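Local coordinates for sensor protein (Rhodopseudomonas palustris, PDB 2OOL) that probably acts as a light-sensing histidine kinase, of which this is the chromophore-binding PAS-GAF part, holding the linear tetrapyrrole biliverdin, at residues 267-270 with 271-275. Numbering follows the deposited sequence.
Sequences PTHL and EYMVN. With LBV (3-[2-[(Z)-[3-(2-carboxyethyl)-5-[(Z)-(4-ethenyl-3-methyl-5-oxidanylidene-pyrrol-2-ylidene)methyl]-4-methyl-pyrrol-1-ium -2-ylidene]methyl]-5-[(Z)-[(3E)-3-ethylidene-4-methyl-5-oxidanylidene-pyrrolidin-2-ylidene]methyl]-4-methyl-1H-pyrrol-3- yl]propanoic acid), chain C.
In the GAF domain of this bacteriophytochrome, on the short helix 267-276, M273 packs over the imidazole of H269, one turn earlier, at the bilin pocket. The turn is regular: M273 N donates to H269 O at 3.0 Å, one of four successive i to i+4 backbone bonds from P267 O to V274 N. A chi1 of 180°, which puts CG opposite the backbone N, swings the H269 imidazole off the helix and between the tetrapyrrole and the M273 side chain. Over one face lies LBV, whose C1C is 3.4 Å from CE1 of H269; over the opposite face sits M273 CG, 4.0 Å from the ring centroid and 25° off the normal, a CH-pi contact. In the plane of the imidazole, at its edge, NE2 of H269 donates to the propionate oxygen O2C of LBV at 2.7 Å. The Y272 ring runs near parallel to the imidazole (planes at 25°) but slid away, centroids 5.8 Å apart, so overlap is slight; its CD2 is 3.3 Å from LBV O_A. T268 adds a methyl contact, CG2 to LBV CMA at 3.4 Å. Were H269 cut back to an alanine, O2C would probably lose this donor and a gap would open between M273 and the tetrapyrrole. Contacts over both faces and the edge bond would restrict the imidazole's rotation, and the propionate's negative charge might favour its protonation.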
# COMPACT_ATOMS: atom_id res chain seq x y z
N PRO A 267 18.96 -28.29 2.35
CA PRO A 267 20.15 -28.19 3.18
C PRO A 267 21.34 -27.64 2.43
O PRO A 267 22.08 -26.90 3.01
CB PRO A 267 20.44 -29.66 3.54
CG PRO A 267 19.13 -30.28 3.58
CD PRO A 267 18.39 -29.65 2.43
N THR A 268 21.50 -28.00 1.15
CA THR A 268 22.57 -27.49 0.30
C THR A 268 22.49 -26.00 0.12
O THR A 268 23.51 -25.31 0.06
CB THR A 268 22.53 -28.16 -1.12
OG1 THR A 268 22.41 -29.57 -0.96
CG2 THR A 268 23.78 -27.89 -1.86
N HIS A 269 21.28 -25.47 -0.05
CA HIS A 269 21.13 -24.01 -0.10
C HIS A 269 21.46 -23.40 1.24
O HIS A 269 22.13 -22.38 1.33
CB HIS A 269 19.73 -23.59 -0.47
CG HIS A 269 19.56 -22.10 -0.52
ND1 HIS A 269 20.45 -21.28 -1.16
CD2 HIS A 269 18.61 -21.30 0.00
CE1 HIS A 269 20.04 -20.03 -1.05
NE2 HIS A 269 18.91 -20.02 -0.35
N LEU A 270 21.00 -24.02 2.32
CA LEU A 270 21.30 -23.45 3.64
C LEU A 270 22.81 -23.31 3.86
O LEU A 270 23.28 -22.30 4.41
CB LEU A 270 20.67 -24.26 4.75
CG LEU A 270 19.12 -24.23 4.76
CD1 LEU A 270 18.64 -25.16 5.87
CD2 LEU A 270 18.57 -22.80 4.92
N GLU A 271 23.56 -24.30 3.42
CA GLU A 271 25.02 -24.33 3.58
C GLU A 271 25.68 -23.27 2.70
O GLU A 271 26.66 -22.63 3.09
CB GLU A 271 25.50 -25.75 3.27
CG GLU A 271 27.00 -25.99 3.09
CD GLU A 271 27.34 -27.52 3.03
OE1 GLU A 271 26.47 -28.35 3.47
OE2 GLU A 271 28.45 -27.89 2.55
N TYR A 272 25.12 -23.07 1.52
CA TYR A 272 25.49 -21.96 0.66
C TYR A 272 25.38 -20.64 1.39
O TYR A 272 26.26 -19.78 1.29
CB TYR A 272 24.55 -21.92 -0.54
CG TYR A 272 24.77 -20.78 -1.50
CD1 TYR A 272 24.03 -19.60 -1.40
CD2 TYR A 272 25.65 -20.91 -2.56
CE1 TYR A 272 24.22 -18.56 -2.29
CE2 TYR A 272 25.85 -19.88 -3.47
CZ TYR A 272 25.14 -18.71 -3.34
OH TYR A 272 25.34 -17.69 -4.27
N MET A 273 24.27 -20.46 2.11
CA MET A 273 24.04 -19.21 2.83
C MET A 273 24.95 -19.06 4.05
O MET A 273 25.37 -17.96 4.36
CB MET A 273 22.58 -19.09 3.23
CG MET A 273 21.65 -18.96 2.06
SD MET A 273 22.01 -17.51 1.08
CE MET A 273 21.80 -16.22 2.32
N VAL A 274 25.25 -20.15 4.73
CA VAL A 274 26.27 -20.12 5.78
C VAL A 274 27.60 -19.53 5.26
O VAL A 274 28.19 -18.61 5.88
CB VAL A 274 26.47 -21.53 6.41
CG1 VAL A 274 27.73 -21.57 7.26
CG2 VAL A 274 25.25 -21.91 7.25
N ASN A 275 28.03 -20.02 4.10
CA ASN A 275 29.24 -19.52 3.45
C ASN A 275 29.11 -18.10 2.98
O ASN A 275 30.09 -17.35 2.95
CB ASN A 275 29.65 -20.43 2.28
CG ASN A 275 29.89 -21.86 2.73
OD1 ASN A 275 30.13 -22.12 3.91
ND2 ASN A 275 29.77 -22.82 1.79
C1A LBV C . 24.24 -24.23 -4.86
C1B LBV C . 19.85 -24.69 -4.37
O1B LBV C . 14.29 -25.47 -1.15
C1C LBV C . 18.43 -20.39 -4.05
O1C LBV C . 16.00 -16.53 -1.56
C1D LBV C . 21.44 -16.80 -4.72
C2A LBV C . 24.61 -25.60 -5.36
C2B LBV C . 18.57 -25.21 -4.13
O2B LBV C . 13.62 -23.60 -2.10
C2C LBV C . 17.72 -19.18 -3.90
O2C LBV C . 17.60 -17.63 -0.49
C2D LBV C . 22.40 -16.18 -5.55
C3A LBV C . 23.20 -26.21 -5.34
C3B LBV C . 17.71 -24.14 -3.89
C3C LBV C . 18.61 -18.16 -4.21
C3D LBV C . 22.53 -14.89 -5.09
C4A LBV C . 22.26 -25.24 -4.89
C4B LBV C . 18.47 -22.95 -4.04
C4C LBV C . 19.85 -18.74 -4.52
C4D LBV C . 21.67 -14.76 -3.99
CAA LBV C . 22.85 -27.53 -5.72
CAB LBV C . 16.22 -24.26 -3.54
CAC LBV C . 16.26 -18.90 -3.47
CAD LBV C . 23.40 -13.96 -5.62
CBA LBV C . 23.77 -28.65 -6.30
CBB LBV C . 15.95 -24.06 -2.06
CBC LBV C . 16.13 -18.89 -1.92
CBD LBV C . 23.50 -12.66 -5.15
CGB LBV C . 14.49 -24.40 -1.75
CGC LBV C . 16.62 -17.56 -1.25
CHB LBV C . 20.90 -25.55 -4.74
CHC LBV C . 17.86 -21.67 -3.85
CHD LBV C . 21.04 -18.11 -4.90
CMA LBV C . 25.54 -26.27 -4.33
CMB LBV C . 18.18 -26.70 -4.09
CMC LBV C . 18.19 -16.68 -4.18
CMD LBV C . 23.16 -16.76 -6.76
N_A LBV C . 22.92 -24.11 -4.63
O_A LBV C . 25.05 -23.32 -4.68
N_B LBV C . 19.72 -23.35 -4.33
N_C LBV C . 19.68 -20.06 -4.41
N_D LBV C . 21.06 -15.92 -3.80
O_D LBV C . 21.48 -13.75 -3.28